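Local coordinates for D-glyceraldehyde dehydrogenase (NADP(+)) (Thermoplasma acidophilum, PDB 5IZD) that oxidises D-glyceraldehyde to glycerate with NADP(+) in the non-phosphorylated Entner-Doudoroff pathway, working as a homotetramer built as a dimer of dimers, at the interface of chains A and B and the interface of chains A and C. Numbering follows the deposited sequence. Chains: chain A/B/C, D-glyceraldehyde dehydrogenase (NADP(+)).

Contact 1: the interface of chains A and B. Residues chain A 448-450, 456; chain B 469-470.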
ATOM      1  N   THR A 448      -9.155  14.636   9.360  1.00 28.76           N
ATOM      2  CA  THR A 448      -8.101  14.805  10.331  1.00 29.07           C
ATOM      3  C   THR A 448      -7.672  16.269  10.296  1.00 29.50           C
ATOM      4  O   THR A 448      -8.159  17.074   9.493  1.00 30.06           O
ATOM      5  CB  THR A 448      -6.906  13.840   9.953  1.00 28.98           C
ATOM      6  OG1 THR A 448      -5.981  13.719  11.036  1.00 28.81           O
ATOM      7  CG2 THR A 448      -6.175  14.341   8.719  1.00 29.53           C
ATOM      8  N   GLY A 449      -6.722  16.624  11.137  1.00 29.63           N
ATOM      9  CA  GLY A 449      -6.160  17.952  11.078  1.00 29.64           C
ATOM     10  C   GLY A 449      -4.903  18.132  11.851  1.00 29.28           C
ATOM     11  O   GLY A 449      -4.371  17.179  12.406  1.00 29.34           O
ATOM     12  N   PHE A 450      -4.446  19.371  11.866  1.00 29.15           N
ATOM     13  CA  PHE A 450      -3.194  19.773  12.513  1.00 29.19           C
ATOM     14  C   PHE A 450      -3.502  20.468  13.832  1.00 28.91           C
ATOM     15  O   PHE A 450      -4.653  20.888  14.081  1.00 28.99           O
ATOM     16  CB  PHE A 450      -2.390  20.770  11.613  1.00 29.65           C
ATOM     17  CG  PHE A 450      -1.912  20.182  10.322  1.00 29.94           C
ATOM     18  CD1 PHE A 450      -2.786  19.982   9.282  1.00 30.02           C
ATOM     19  CD2 PHE A 450      -0.575  19.770  10.172  1.00 30.34           C
ATOM     20  CE1 PHE A 450      -2.354  19.388   8.097  1.00 30.14           C
ATOM     21  CE2 PHE A 450      -0.122  19.174   8.990  1.00 30.54           C
ATOM     22  CZ  PHE A 450      -1.011  19.016   7.941  1.00 30.55           C
ATOM     23  N   ALA A 456      -5.118  11.195  15.333  1.00 27.88           N
ATOM     24  CA  ALA A 456      -5.387  10.269  14.283  1.00 27.86           C
ATOM     25  C   ALA A 456      -6.432  10.863  13.323  1.00 28.35           C
ATOM     26  O   ALA A 456      -6.404  12.062  13.089  1.00 28.62           O
ATOM     27  CB  ALA A 456      -5.767   8.931  14.844  1.00 27.63           C
TER
ATOM     28  N   LYS B 469       2.036  13.576   8.375  1.00 30.79           N
ATOM     29  CA  LYS B 469       0.625  13.842   8.486  1.00 31.55           C
ATOM     30  C   LYS B 469       0.003  13.769   7.103  1.00 31.42           C
ATOM     31  O   LYS B 469       0.475  14.410   6.150  1.00 30.54           O
ATOM     32  CB  LYS B 469       0.439  15.252   9.043  1.00 32.69           C
ATOM     33  CG  LYS B 469      -1.013  15.589   9.353  1.00 33.98           C
ATOM     34  CD  LYS B 469      -1.416  14.921  10.666  1.00 34.89           C
ATOM     35  CE  LYS B 469      -2.897  14.777  10.794  1.00 35.52           C
ATOM     36  NZ  LYS B 469      -3.192  14.381  12.181  1.00 35.79           N
ATOM     37  N   LEU B 470      -1.101  13.076   7.020  1.00 31.50           N
ATOM     38  CA  LEU B 470      -1.832  13.025   5.807  1.00 32.67           C
ATOM     39  C   LEU B 470      -2.875  14.179   5.777  1.00 32.17           C
ATOM     40  O   LEU B 470      -3.623  14.343   6.707  1.00 33.40           O
ATOM     41  CB  LEU B 470      -2.466  11.661   5.718  1.00 34.11           C
ATOM     42  CG  LEU B 470      -3.095  11.059   4.489  1.00 36.30           C
ATOM     43  CD1 LEU B 470      -2.159  10.805   3.341  1.00 37.26           C
ATOM     44  CD2 LEU B 470      -3.831   9.790   4.848  1.00 37.70           C
TER

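Contact 2: the interface of chains A and C. Residues chain A 69, 109, 112-113, 117; chain C 69, 109, 113.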
ATOM      1  N   TYR A  69     -24.013  -5.200   6.850  1.00 32.48           N
ATOM      2  CA  TYR A  69     -24.831  -4.904   5.653  1.00 33.15           C
ATOM      3  C   TYR A  69     -26.369  -5.013   5.918  1.00 34.47           C
ATOM      4  O   TYR A  69     -27.164  -4.211   5.437  1.00 34.16           O
ATOM      5  CB  TYR A  69     -24.466  -5.808   4.457  1.00 33.28           C
ATOM      6  CG  TYR A  69     -23.131  -5.516   3.735  1.00 32.58           C
ATOM      7  CD1 TYR A  69     -22.824  -4.248   3.249  1.00 32.01           C
ATOM      8  CD2 TYR A  69     -22.201  -6.546   3.511  1.00 32.58           C
ATOM      9  CE1 TYR A  69     -21.651  -4.015   2.528  1.00 31.59           C
ATOM     10  CE2 TYR A  69     -20.994  -6.322   2.837  1.00 32.04           C
ATOM     11  CZ  TYR A  69     -20.714  -5.056   2.360  1.00 31.54           C
ATOM     12  OH  TYR A  69     -19.553  -4.840   1.664  1.00 31.01           O
ATOM     13  N   GLN A 109     -22.160   1.237   4.408  1.00 30.49           N
ATOM     14  CA  GLN A 109     -21.779   0.496   3.203  1.00 30.63           C
ATOM     15  C   GLN A 109     -20.258   0.520   2.967  1.00 29.74           C
ATOM     16  O   GLN A 109     -19.635  -0.517   2.877  1.00 29.44           O
ATOM     17  CB  GLN A 109     -22.472   1.054   1.985  1.00 31.24           C
ATOM     18  CG  GLN A 109     -22.112   0.342   0.697  1.00 31.75           C
ATOM     19  CD  GLN A 109     -22.624  -1.080   0.611  1.00 32.47           C
ATOM     20  OE1 GLN A 109     -23.577  -1.441   1.258  1.00 33.20           O
ATOM     21  NE2 GLN A 109     -21.975  -1.892  -0.208  1.00 32.74           N
ATOM     22  N   ALA A 112     -18.140  -1.430   5.637  1.00 28.92           N
ATOM     23  CA  ALA A 112     -18.347  -2.851   5.454  1.00 29.40           C
ATOM     24  C   ALA A 112     -17.652  -3.393   4.208  1.00 29.62           C
ATOM     25  O   ALA A 112     -17.163  -4.523   4.237  1.00 29.74           O
ATOM     26  CB  ALA A 112     -19.822  -3.208   5.466  1.00 29.92           C
ATOM     27  N   GLU A 113     -17.531  -2.587   3.152  1.00 29.71           N
ATOM     28  CA  GLU A 113     -16.781  -3.026   1.924  1.00 29.96           C
ATOM     29  C   GLU A 113     -15.285  -3.301   2.096  1.00 29.47           C
ATOM     30  O   GLU A 113     -14.651  -3.900   1.209  1.00 29.45           O
ATOM     31  CB  GLU A 113     -16.983  -2.046   0.763  1.00 30.29           C
ATOM     32  CG  GLU A 113     -18.441  -1.963   0.212  1.00 30.97           C
ATOM     33  CD  GLU A 113     -18.669  -0.772  -0.709  1.00 31.17           C
ATOM     34  OE1 GLU A 113     -17.891   0.190  -0.578  1.00 31.03           O
ATOM     35  OE2 GLU A 113     -19.577  -0.759  -1.582  1.00 31.79           O
ATOM     36  N   LYS A 117      -9.904  -7.091   3.004  1.00 31.42           N
ATOM     37  CA  LYS A 117      -9.080  -6.217   2.199  1.00 31.32           C
ATOM     38  C   LYS A 117      -8.043  -5.417   2.990  1.00 31.31           C
ATOM     39  O   LYS A 117      -7.264  -4.737   2.406  1.00 31.71           O
ATOM     40  CB  LYS A 117      -9.947  -5.258   1.406  1.00 31.06           C
ATOM     41  CG  LYS A 117     -10.738  -5.880   0.289  1.00 31.45           C
ATOM     42  CD  LYS A 117     -11.646  -4.848  -0.332  1.00 31.39           C
ATOM     43  CE  LYS A 117     -12.846  -5.427  -1.045  1.00 31.90           C
ATOM     44  NZ  LYS A 117     -13.728  -6.170  -0.131  1.00 32.07           N
TER
ATOM     45  N   TYR C  69     -23.897  -4.633  -7.849  1.00 35.58           N
ATOM     46  CA  TYR C  69     -24.591  -5.222  -6.663  1.00 36.14           C
ATOM     47  C   TYR C  69     -26.040  -5.621  -7.015  1.00 37.44           C
ATOM     48  O   TYR C  69     -26.517  -6.635  -6.540  1.00 37.58           O
ATOM     49  CB  TYR C  69     -24.664  -4.244  -5.472  1.00 35.83           C
ATOM     50  CG  TYR C  69     -23.381  -4.008  -4.687  1.00 35.30           C
ATOM     51  CD1 TYR C  69     -22.627  -5.077  -4.199  1.00 35.27           C
ATOM     52  CD2 TYR C  69     -22.930  -2.704  -4.410  1.00 34.80           C
ATOM     53  CE1 TYR C  69     -21.462  -4.846  -3.472  1.00 34.83           C
ATOM     54  CE2 TYR C  69     -21.791  -2.473  -3.660  1.00 34.24           C
ATOM     55  CZ  TYR C  69     -21.074  -3.525  -3.197  1.00 34.34           C
ATOM     56  OH  TYR C  69     -19.932  -3.317  -2.486  1.00 34.24           O
ATOM     57  N   GLN C 109     -19.752  -9.832  -5.286  1.00 34.49           N
ATOM     58  CA  GLN C 109     -19.694  -9.070  -4.075  1.00 33.93           C
ATOM     59  C   GLN C 109     -18.321  -8.539  -3.797  1.00 33.18           C
ATOM     60  O   GLN C 109     -18.179  -7.335  -3.607  1.00 32.82           O
ATOM     61  CB  GLN C 109     -20.227  -9.879  -2.856  1.00 34.07           C
ATOM     62  CG  GLN C 109     -20.281  -9.125  -1.510  1.00 33.66           C
ATOM     63  CD  GLN C 109     -21.236  -7.908  -1.496  1.00 33.76           C
ATOM     64  OE1 GLN C 109     -22.268  -7.871  -2.204  1.00 34.21           O
ATOM     65  NE2 GLN C 109     -20.882  -6.900  -0.701  1.00 33.24           N
ATOM     66  N   GLU C 113     -17.147  -4.463  -3.928  1.00 31.37           N
ATOM     67  CA  GLU C 113     -16.635  -3.820  -2.674  1.00 30.87           C
ATOM     68  C   GLU C 113     -15.345  -2.998  -2.862  1.00 30.50           C
ATOM     69  O   GLU C 113     -15.016  -2.201  -2.026  1.00 30.18           O
ATOM     70  CB  GLU C 113     -16.390  -4.850  -1.599  1.00 30.70           C
ATOM     71  CG  GLU C 113     -17.644  -5.459  -1.000  1.00 31.05           C
ATOM     72  CD  GLU C 113     -17.402  -6.647  -0.088  1.00 31.15           C
ATOM     73  OE1 GLU C 113     -16.304  -7.294  -0.170  1.00 31.15           O
ATOM     74  OE2 GLU C 113     -18.313  -6.969   0.719  1.00 31.45           O
TER

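Contact 1: the interface of chains A and B
B:Lys469 reaches across the subunit boundary and lays its side chain past A:Thr448 and A:Phe450, running opposite to both. In this aldehyde dehydrogenase the patch belongs to the two-fold A-B interface of the homotetramer and has a twin with the chains exchanged. The lysine starts near the beginning of strand 468-476 of chain B, whereas its partners lie in a loop of chain A. Its aliphatic part does the apolar work. CG lies over a face of the phenylalanine ring near the CE2-CZ rim, with CB just beyond that rim; B:Lys469 CG is 3.7 Å from A:Phe450 CZ. A flat aromatic ring suits this place because it gives the methylenes a broad surface while the amino group travels on to polar partners. That onward path needs a turn: CG stands anti to the backbone nitrogen, and a bend at chi2 (77°) carries the otherwise extended chain from the phenylalanine to the threonine.

At the tip, NZ donates two hydrogen bonds that diverge towards separate acceptors. B:Lys469 NZ lies 3.0 Å from the backbone O of A:Gly449, approaching from 26° outside the carbonyl plane. The other bond runs 3.1 Å from B:Lys469 NZ to the side-chain hydroxyl OG1 of A:Thr448. Glycine adds no side chain beside the carbonyl, which suits a stretch where the lysine must come close to the main chain.

Threonine suits its position by having two unlike branches, a hydroxyl for the lysine tip and a methyl for the partner strand. Besides accepting from the lysine, A:Thr448 OG1 donates to the backbone O of A:Ala456, 2.7 Å away, the donor standing above that carbonyl plane. This second bond would restrict rotation of the hydroxyl and direct its hydrogen away from the amino group. Methyl CG2 of A:Thr448 points along a different direction and meets CE of B:Lys469 at 3.9 Å. The same methyl lies beside the backbone O of B:Leu470, which takes part mainly through its main chain.

Contact 2: the interface of chains A and C
C:Glu113 and A:Glu113 meet where the loops following helices 94-112 face each other across a two-fold axis, with C:Glu113 CB 3.7 Å from A:Glu113 CB. From this point the chain C glutamate can be traced outwards. C:Glu113 CB also touches CE of A:Lys117 at 3.6 Å, so the lysine's last methylene packs on the glutamate before its amino group turns to the carboxylate. CG lies anti to the carbonyl carbon (chi1 -71°) and passes close to CG of A:Glu113 and the phenol oxygen of A:Tyr69. The chain continues extended, bringing CD and its two oxygens among the donors of chain A.

The oxygens have different partners. C:Glu113 OE1 forms a salt bridge with NZ of A:Lys117, 2.8 Å away and above the carboxylate plane. A bend at the lysine's chi4 (62°) helps place NZ here, and the same nitrogen donates to the backbone O of A:Glu113, tying the two chains' loops together. C:Glu113 OE2 accepts from the phenol OH of A:Tyr69 at 2.6 Å, on the anti side but tilted 33° from the carboxylate plane. From the opposite face, C:Gln109 NE2 donates to C:Glu113 OE2 at 2.9 Å in a nearly straight bond, with the acceptor in the amide plane. The tyrosine ring lies nearly coplanar with the carboxylate, whereas the amide of C:Gln109 is turned steeply against that ring. C:Gln109, whose NE2 also lies close to the A:Tyr69 ring, would steady the oxygen that accepts the phenol.

Tyrosine suits this place as a rigid ring whose hydroxyl can donate without adding a charge; the small methyl CB of A:Ala112 packs over one face of the A:Tyr69 ring, offset toward the rim. The symmetry mate repeats the motif, C:Tyr69 OH donating to A:Glu113 OE2 at 2.7 Å. A:Glu113 OE2 and C:Glu113 OE2 are 6.7 Å apart; if both groups are ionised, the surrounding donors would probably offset their like charges. These reciprocal tyrosine-glutamate pairs join chains A and C and so contribute to holding the homotetramer together.

Contact 1 and contact 2 have centres about 26 Å apart and share no residue, yet chain A takes part in both and so joins chain B to chain C. Contact 1 pairs a loop of chain A with strand 468-476 of chain B, whereas contact 2 joins residues on helix 39-77 (60-77 in chain C), near the end of helix 94-112 and in the loop after it. Together they illustrate how a dimer of dimers uses separate surfaces for separate neighbours. The centre of contact 1 is about 9 Å from the catalytic A:Glu247 and that of contact 2 about 24 Å; the structure alone shows no coupling to catalysis.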